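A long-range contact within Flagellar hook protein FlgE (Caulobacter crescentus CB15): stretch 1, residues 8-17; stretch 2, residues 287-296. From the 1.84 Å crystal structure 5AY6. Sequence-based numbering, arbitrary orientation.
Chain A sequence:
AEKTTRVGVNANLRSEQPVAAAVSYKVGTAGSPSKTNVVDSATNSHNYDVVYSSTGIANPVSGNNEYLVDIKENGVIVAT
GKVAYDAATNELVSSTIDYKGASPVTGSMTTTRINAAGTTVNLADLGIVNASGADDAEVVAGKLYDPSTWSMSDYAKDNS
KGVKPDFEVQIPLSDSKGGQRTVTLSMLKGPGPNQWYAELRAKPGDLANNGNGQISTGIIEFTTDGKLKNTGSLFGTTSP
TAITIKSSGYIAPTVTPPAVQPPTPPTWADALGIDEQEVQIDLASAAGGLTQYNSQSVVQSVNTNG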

# COMPACT_ATOMS: atom_id res chain seq x y z
N GLY A 8 -2.08 -15.45 17.69
CA GLY A 8 -1.89 -14.15 18.29
C GLY A 8 -0.53 -13.61 17.87
O GLY A 8 0.49 -14.28 18.06
N VAL A 9 -0.52 -12.42 17.29
CA VAL A 9 0.74 -11.83 16.87
C VAL A 9 1.23 -10.87 17.93
O VAL A 9 0.54 -9.92 18.30
CB VAL A 9 0.62 -11.08 15.53
CG1 VAL A 9 1.89 -10.29 15.27
CG2 VAL A 9 0.35 -12.06 14.40
N ASN A 10 2.44 -11.13 18.43
CA ASN A 10 3.08 -10.23 19.37
C ASN A 10 4.36 -9.67 18.76
O ASN A 10 5.38 -10.35 18.71
CB ASN A 10 3.38 -10.96 20.68
CG ASN A 10 2.17 -11.69 21.22
OD1 ASN A 10 1.08 -11.13 21.30
ND2 ASN A 10 2.37 -12.95 21.59
N ALA A 11 4.29 -8.44 18.29
CA ALA A 11 5.41 -7.84 17.58
C ALA A 11 5.35 -6.33 17.59
O ALA A 11 4.28 -5.73 17.73
CB ALA A 11 5.46 -8.36 16.15
N ASN A 12 6.51 -5.70 17.42
CA ASN A 12 6.55 -4.25 17.30
C ASN A 12 7.07 -3.82 15.94
O ASN A 12 8.01 -4.42 15.41
CB ASN A 12 7.41 -3.63 18.40
CG ASN A 12 7.42 -2.11 18.33
OD1 ASN A 12 6.42 -1.46 18.59
ND2 ASN A 12 8.57 -1.54 17.95
N LEU A 13 6.45 -2.79 15.38
CA LEU A 13 6.94 -2.16 14.16
C LEU A 13 7.55 -0.82 14.54
O LEU A 13 6.88 0.00 15.15
CB LEU A 13 5.81 -1.97 13.15
CG LEU A 13 4.99 -3.20 12.78
CD1 LEU A 13 3.73 -2.79 12.04
CD2 LEU A 13 5.82 -4.15 11.94
N ARG A 14 8.81 -0.59 14.17
CA ARG A 14 9.46 0.66 14.56
C ARG A 14 8.75 1.86 13.95
O ARG A 14 8.66 1.98 12.74
CB ARG A 14 10.94 0.68 14.15
CG ARG A 14 11.62 1.95 14.62
CD ARG A 14 13.13 1.90 14.51
NE ARG A 14 13.72 3.14 15.01
CZ ARG A 14 14.99 3.49 14.86
NH1 ARG A 14 15.84 2.69 14.23
NH2 ARG A 14 15.42 4.65 15.35
N SER A 15 8.27 2.76 14.80
CA SER A 15 7.47 3.89 14.33
C SER A 15 8.27 4.84 13.44
O SER A 15 7.70 5.50 12.56
CB SER A 15 6.88 4.66 15.52
OG SER A 15 7.90 5.33 16.24
N GLU A 16 9.59 4.90 13.66
CA GLU A 16 10.46 5.80 12.89
C GLU A 16 11.01 5.15 11.62
O GLU A 16 11.81 5.77 10.92
CB GLU A 16 11.64 6.28 13.73
CG GLU A 16 11.31 7.19 14.89
CD GLU A 16 12.56 7.68 15.62
OE1 GLU A 16 13.67 7.15 15.36
OE2 GLU A 16 12.42 8.54 16.51
N GLN A 17 10.60 3.92 11.33
CA GLN A 17 10.97 3.26 10.09
C GLN A 17 10.72 4.19 8.91
O GLN A 17 9.59 4.61 8.68
CB GLN A 17 10.20 1.95 9.90
CG GLN A 17 10.28 1.38 8.49
CD GLN A 17 11.62 0.75 8.18
OE1 GLN A 17 12.05 -0.18 8.86
NE2 GLN A 17 12.30 1.25 7.15
N ALA A 287 -1.72 -8.78 26.61
CA ALA A 287 -0.32 -8.96 26.96
C ALA A 287 0.60 -8.67 25.78
O ALA A 287 1.72 -8.21 25.96
CB ALA A 287 -0.07 -10.37 27.49
N GLY A 288 0.12 -8.95 24.57
CA GLY A 288 0.94 -8.77 23.38
C GLY A 288 0.34 -7.82 22.37
O GLY A 288 0.05 -6.66 22.68
N GLY A 289 0.15 -8.30 21.15
CA GLY A 289 -0.46 -7.50 20.10
C GLY A 289 0.56 -6.90 19.15
O GLY A 289 1.77 -7.01 19.36
N LEU A 290 0.06 -6.28 18.09
CA LEU A 290 0.91 -5.59 17.13
C LEU A 290 1.03 -4.12 17.53
O LEU A 290 0.03 -3.41 17.55
CB LEU A 290 0.34 -5.72 15.72
CG LEU A 290 1.16 -5.11 14.59
CD1 LEU A 290 2.48 -5.84 14.43
CD2 LEU A 290 0.36 -5.12 13.29
N THR A 291 2.24 -3.69 17.85
CA THR A 291 2.47 -2.33 18.34
C THR A 291 3.40 -1.54 17.44
O THR A 291 4.08 -2.11 16.57
CB THR A 291 3.06 -2.32 19.76
OG1 THR A 291 4.36 -2.93 19.73
CG2 THR A 291 2.16 -3.09 20.72
N GLN A 292 3.43 -0.23 17.65
CA GLN A 292 4.18 0.66 16.79
C GLN A 292 4.95 1.70 17.63
O GLN A 292 4.77 2.91 17.48
CB GLN A 292 3.23 1.32 15.78
CG GLN A 292 3.93 2.04 14.62
CD GLN A 292 3.62 3.54 14.60
OE1 GLN A 292 3.06 4.08 15.56
NE2 GLN A 292 4.00 4.20 13.53
N TYR A 293 5.79 1.21 18.54
CA TYR A 293 6.63 2.08 19.37
C TYR A 293 7.93 2.40 18.65
O TYR A 293 8.32 1.69 17.73
CB TYR A 293 6.95 1.41 20.71
CG TYR A 293 5.75 0.87 21.42
CD1 TYR A 293 4.62 1.65 21.61
CD2 TYR A 293 5.74 -0.43 21.91
CE1 TYR A 293 3.52 1.15 22.26
CE2 TYR A 293 4.65 -0.93 22.58
CZ TYR A 293 3.54 -0.14 22.75
OH TYR A 293 2.44 -0.64 23.40
N ASN A 294 8.63 3.44 19.09
CA ASN A 294 9.94 3.76 18.51
C ASN A 294 11.02 2.88 19.10
O ASN A 294 11.85 3.32 19.90
CB ASN A 294 10.32 5.23 18.72
CG ASN A 294 11.65 5.58 18.07
OD1 ASN A 294 12.08 4.94 17.12
ND2 ASN A 294 12.32 6.60 18.62
N SER A 295 11.00 1.61 18.72
CA SER A 295 12.04 0.68 19.10
C SER A 295 12.19 -0.31 17.97
O SER A 295 11.41 -0.29 17.03
CB SER A 295 11.70 -0.01 20.42
OG SER A 295 10.43 -0.64 20.34
N GLN A 296 13.21 -1.17 18.07
CA GLN A 296 13.50 -2.16 17.04
C GLN A 296 12.24 -2.87 16.54
O GLN A 296 11.38 -3.26 17.34
CB GLN A 296 14.49 -3.20 17.58
CG GLN A 296 14.74 -4.39 16.67
CD GLN A 296 15.50 -4.02 15.40
OE1 GLN A 296 16.54 -3.36 15.46
NE2 GLN A 296 14.97 -4.45 14.26

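How does the contact begin? V9 is buried, with V9 O 3.1 Å from G289 C. N10, with chi1 in the m well, turns its amide so that N10 OD1 accepts a hydrogen bond from G289 N at 3.0 Å, while its ND2 is satisfied elsewhere in the structure. N10 OD1 also lies 3.1 Å from G288 CA, where a CB would clash with it, so glycine suits that place. G289 has backbone angles that themselves call for glycine.

What joins the strands? They run parallel: A11 N donates to G289 O at 3.1 Å, and A11 O accepts from T291 N at 2.9 Å. The small A11 leaves A11 CB 4.3 Å from L290 CD1.

Why does N12 matter? Its buried amide uses both ends. N12 OD1 accepts from T291 OG1 at 2.8 Å and Y293 N at 2.7 Å; N12 ND2 donates to Y293 O at 3.2 Å, thus tying down a segment that has left the strand.

How does the contact end? L13 N donates to T291 O at 2.7 Å, and L13 CG packs 4.0 Å from L290 CD1 in a buried apolar patch. R14 extends its side chain so that R14 NE donates to N294 OD1 at 3.2 Å. Next, S15 N donates to Y293 O at 3.1 Å. Finally, E16 OE1 forms a salt bridge with R14 NH2 at 3.1 Å.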